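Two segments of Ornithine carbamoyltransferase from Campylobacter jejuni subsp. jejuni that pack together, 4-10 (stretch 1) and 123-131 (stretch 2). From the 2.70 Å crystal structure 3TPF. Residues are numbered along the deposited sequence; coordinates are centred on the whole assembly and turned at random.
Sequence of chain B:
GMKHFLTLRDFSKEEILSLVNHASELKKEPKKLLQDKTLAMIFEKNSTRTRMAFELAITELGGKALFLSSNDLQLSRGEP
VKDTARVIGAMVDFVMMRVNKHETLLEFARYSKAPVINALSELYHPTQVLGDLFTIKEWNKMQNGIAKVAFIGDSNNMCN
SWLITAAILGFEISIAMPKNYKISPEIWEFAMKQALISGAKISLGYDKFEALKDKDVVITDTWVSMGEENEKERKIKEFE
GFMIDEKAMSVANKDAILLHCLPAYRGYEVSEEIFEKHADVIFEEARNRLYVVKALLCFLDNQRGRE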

# COMPACT_ATOMS: atom_id res chain seq x y z
N HIS B 4 18.40 -14.58 11.90
CA HIS B 4 17.27 -14.56 11.00
C HIS B 4 16.30 -15.75 11.20
O HIS B 4 16.61 -16.73 11.85
CB HIS B 4 17.78 -14.63 9.58
CG HIS B 4 18.80 -13.60 9.29
ND1 HIS B 4 18.46 -12.29 9.07
CD2 HIS B 4 20.15 -13.65 9.18
CE1 HIS B 4 19.55 -11.58 8.85
NE2 HIS B 4 20.59 -12.38 8.87
N PHE B 5 15.15 -15.70 10.55
CA PHE B 5 14.17 -16.79 10.61
C PHE B 5 13.85 -17.25 9.14
O PHE B 5 12.88 -16.90 8.55
CB PHE B 5 12.93 -16.34 11.36
CG PHE B 5 11.98 -17.46 11.62
CD1 PHE B 5 12.11 -18.27 12.76
CD2 PHE B 5 11.03 -17.77 10.73
CE1 PHE B 5 11.29 -19.36 12.99
CE2 PHE B 5 10.21 -18.86 10.92
CZ PHE B 5 10.36 -19.69 12.04
N LEU B 6 14.73 -17.98 8.54
CA LEU B 6 14.59 -18.40 7.13
C LEU B 6 14.06 -19.80 7.01
O LEU B 6 13.58 -20.19 5.96
CB LEU B 6 15.97 -18.36 6.44
CG LEU B 6 16.70 -16.98 6.56
CD1 LEU B 6 17.97 -16.90 5.76
CD2 LEU B 6 15.79 -15.85 6.13
N THR B 7 14.30 -20.61 8.02
CA THR B 7 13.80 -21.98 8.10
C THR B 7 13.82 -22.51 9.53
O THR B 7 14.70 -22.18 10.32
CB THR B 7 14.64 -22.96 7.26
OG1 THR B 7 14.21 -24.31 7.55
CG2 THR B 7 16.10 -22.81 7.58
N LEU B 8 12.89 -23.38 9.86
CA LEU B 8 12.92 -23.93 11.20
C LEU B 8 14.15 -24.80 11.47
O LEU B 8 14.45 -25.17 12.62
CB LEU B 8 11.64 -24.70 11.44
CG LEU B 8 10.46 -23.72 11.59
CD1 LEU B 8 9.10 -24.36 11.51
CD2 LEU B 8 10.72 -23.03 12.90
N ARG B 9 14.85 -25.15 10.40
CA ARG B 9 16.06 -25.97 10.53
C ARG B 9 17.03 -25.35 11.47
O ARG B 9 17.79 -26.03 12.09
CB ARG B 9 16.77 -26.11 9.21
CG ARG B 9 16.19 -27.20 8.33
CD ARG B 9 16.85 -27.20 6.99
NE ARG B 9 18.19 -27.71 7.08
CZ ARG B 9 18.87 -28.19 6.05
NH1 ARG B 9 18.33 -28.22 4.83
NH2 ARG B 9 20.10 -28.65 6.24
N ASP B 10 17.04 -24.03 11.54
CA ASP B 10 17.98 -23.29 12.37
C ASP B 10 17.56 -23.17 13.83
O ASP B 10 18.16 -22.42 14.58
CB ASP B 10 18.22 -21.89 11.79
CG ASP B 10 18.89 -21.91 10.40
OD1 ASP B 10 19.72 -22.82 10.11
OD2 ASP B 10 18.61 -20.99 9.60
N LEU B 123 11.80 -23.53 -1.19
CA LEU B 123 12.27 -24.60 -0.28
C LEU B 123 11.44 -24.72 1.03
O LEU B 123 11.28 -25.82 1.55
CB LEU B 123 13.72 -24.41 0.12
CG LEU B 123 14.71 -24.49 -0.97
CD1 LEU B 123 16.03 -24.31 -0.28
CD2 LEU B 123 14.83 -25.83 -1.67
N TYR B 124 11.01 -23.60 1.60
CA TYR B 124 10.51 -23.66 3.00
C TYR B 124 9.38 -22.66 3.22
O TYR B 124 9.38 -21.57 2.67
CB TYR B 124 11.57 -23.37 4.02
CG TYR B 124 12.83 -24.17 3.93
CD1 TYR B 124 14.02 -23.58 3.60
CD2 TYR B 124 12.85 -25.48 4.23
CE1 TYR B 124 15.18 -24.29 3.50
CE2 TYR B 124 14.00 -26.21 4.14
CZ TYR B 124 15.16 -25.60 3.77
OH TYR B 124 16.32 -26.33 3.65
N HIS B 125 8.42 -23.07 4.00
CA HIS B 125 7.35 -22.17 4.37
C HIS B 125 7.13 -22.18 5.87
O HIS B 125 6.07 -22.49 6.34
CB HIS B 125 6.09 -22.49 3.58
CG HIS B 125 5.02 -21.44 3.70
ND1 HIS B 125 5.26 -20.19 4.26
CD2 HIS B 125 3.69 -21.46 3.41
CE1 HIS B 125 4.13 -19.51 4.31
NE2 HIS B 125 3.16 -20.25 3.80
N PRO B 126 8.15 -21.83 6.64
CA PRO B 126 8.12 -22.01 8.11
C PRO B 126 7.10 -21.27 8.89
O PRO B 126 6.66 -21.81 9.90
CB PRO B 126 9.48 -21.49 8.55
CG PRO B 126 9.83 -20.49 7.49
CD PRO B 126 9.37 -21.13 6.22
N THR B 127 6.75 -20.06 8.54
CA THR B 127 5.71 -19.35 9.37
C THR B 127 4.36 -20.12 9.29
O THR B 127 3.62 -20.26 10.28
CB THR B 127 5.47 -17.90 8.98
OG1 THR B 127 5.13 -17.85 7.58
CG2 THR B 127 6.66 -17.04 9.26
N GLN B 128 4.13 -20.77 8.16
CA GLN B 128 2.93 -21.59 8.03
C GLN B 128 2.95 -22.81 8.98
O GLN B 128 1.98 -23.15 9.66
CB GLN B 128 2.76 -22.03 6.56
CG GLN B 128 1.50 -22.82 6.34
CD GLN B 128 0.17 -22.03 6.56
OE1 GLN B 128 0.09 -20.83 6.26
NE2 GLN B 128 -0.89 -22.74 7.04
N VAL B 129 4.08 -23.51 8.97
CA VAL B 129 4.19 -24.68 9.83
C VAL B 129 4.07 -24.24 11.25
O VAL B 129 3.43 -24.91 12.01
CB VAL B 129 5.44 -25.41 9.53
CG1 VAL B 129 5.76 -26.39 10.63
CG2 VAL B 129 5.31 -26.01 8.13
N LEU B 130 4.56 -23.06 11.61
CA LEU B 130 4.40 -22.65 13.03
C LEU B 130 2.95 -22.52 13.34
O LEU B 130 2.48 -22.86 14.42
CB LEU B 130 5.06 -21.33 13.33
CG LEU B 130 6.52 -21.32 13.70
CD1 LEU B 130 6.93 -19.92 13.82
CD2 LEU B 130 6.81 -22.02 14.98
N GLY B 131 2.19 -22.00 12.39
CA GLY B 131 0.73 -21.77 12.61
C GLY B 131 -0.11 -23.05 12.68
O GLY B 131 -0.99 -23.21 13.51

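Pro126, the first residue of a helix, is the hub of this contact. Its CA-to-CB bond points toward the other stretch, and two apolar side chains close on the same methylene: Phe5 CE2 lies 3.6 Å from Pro126 CB, and Leu8 CG lies 3.9 Å from Pro126 CB. Proline suits the spot, since a first-turn residue needs no amide hydrogen for the helix.

Phe5 and Leu8 follow a common rule: each leaves the backbone sideways, and the end of the side chain comes nearer to the helix. The t rotamer of Phe5 carries its ring on to Leu130, with Phe5 CZ 3.9 Å from Leu130 CD1. Leu8, in the m,t conformation, reaches Val129, its CD1 4.0 Å from Val129 CG1. One helical turn, closed by the backbone hydrogen bond from Leu130 N to Pro126 O (3.0 Å), places Pro126 and Leu130 on the same side to receive the Phe5 ring.

The nearest CA atoms across the stretches are those of Thr7 and Pro126, 5.7 Å apart. Here stretch 1 turns from loop into a short 3-10 segment. Thr7 secures that turn twice: its OG1 accepts a hydrogen bond from Arg9 N (3.0 Å, nearly straight at 171°), and its O accepts one from Asp10 N (3.2 Å). Thr7 CB also sits over one face of the Tyr124 ring, 4.0 Å from the ring centroid, in a CH-pi contact.

Beyond that ring lies the polar edge. The CA-to-CB bond of Arg9 points toward stretch 2, and its NH1 donates a hydrogen bond to Tyr124 OH at 3.0 Å; the hydroxyl lies near the guanidinium plane, where the N-H groups point. Tyr124 thus serves twice, its ring face taking the CH-pi contact from Thr7 CB and its hydroxyl accepting the single hydrogen bond between the stretches.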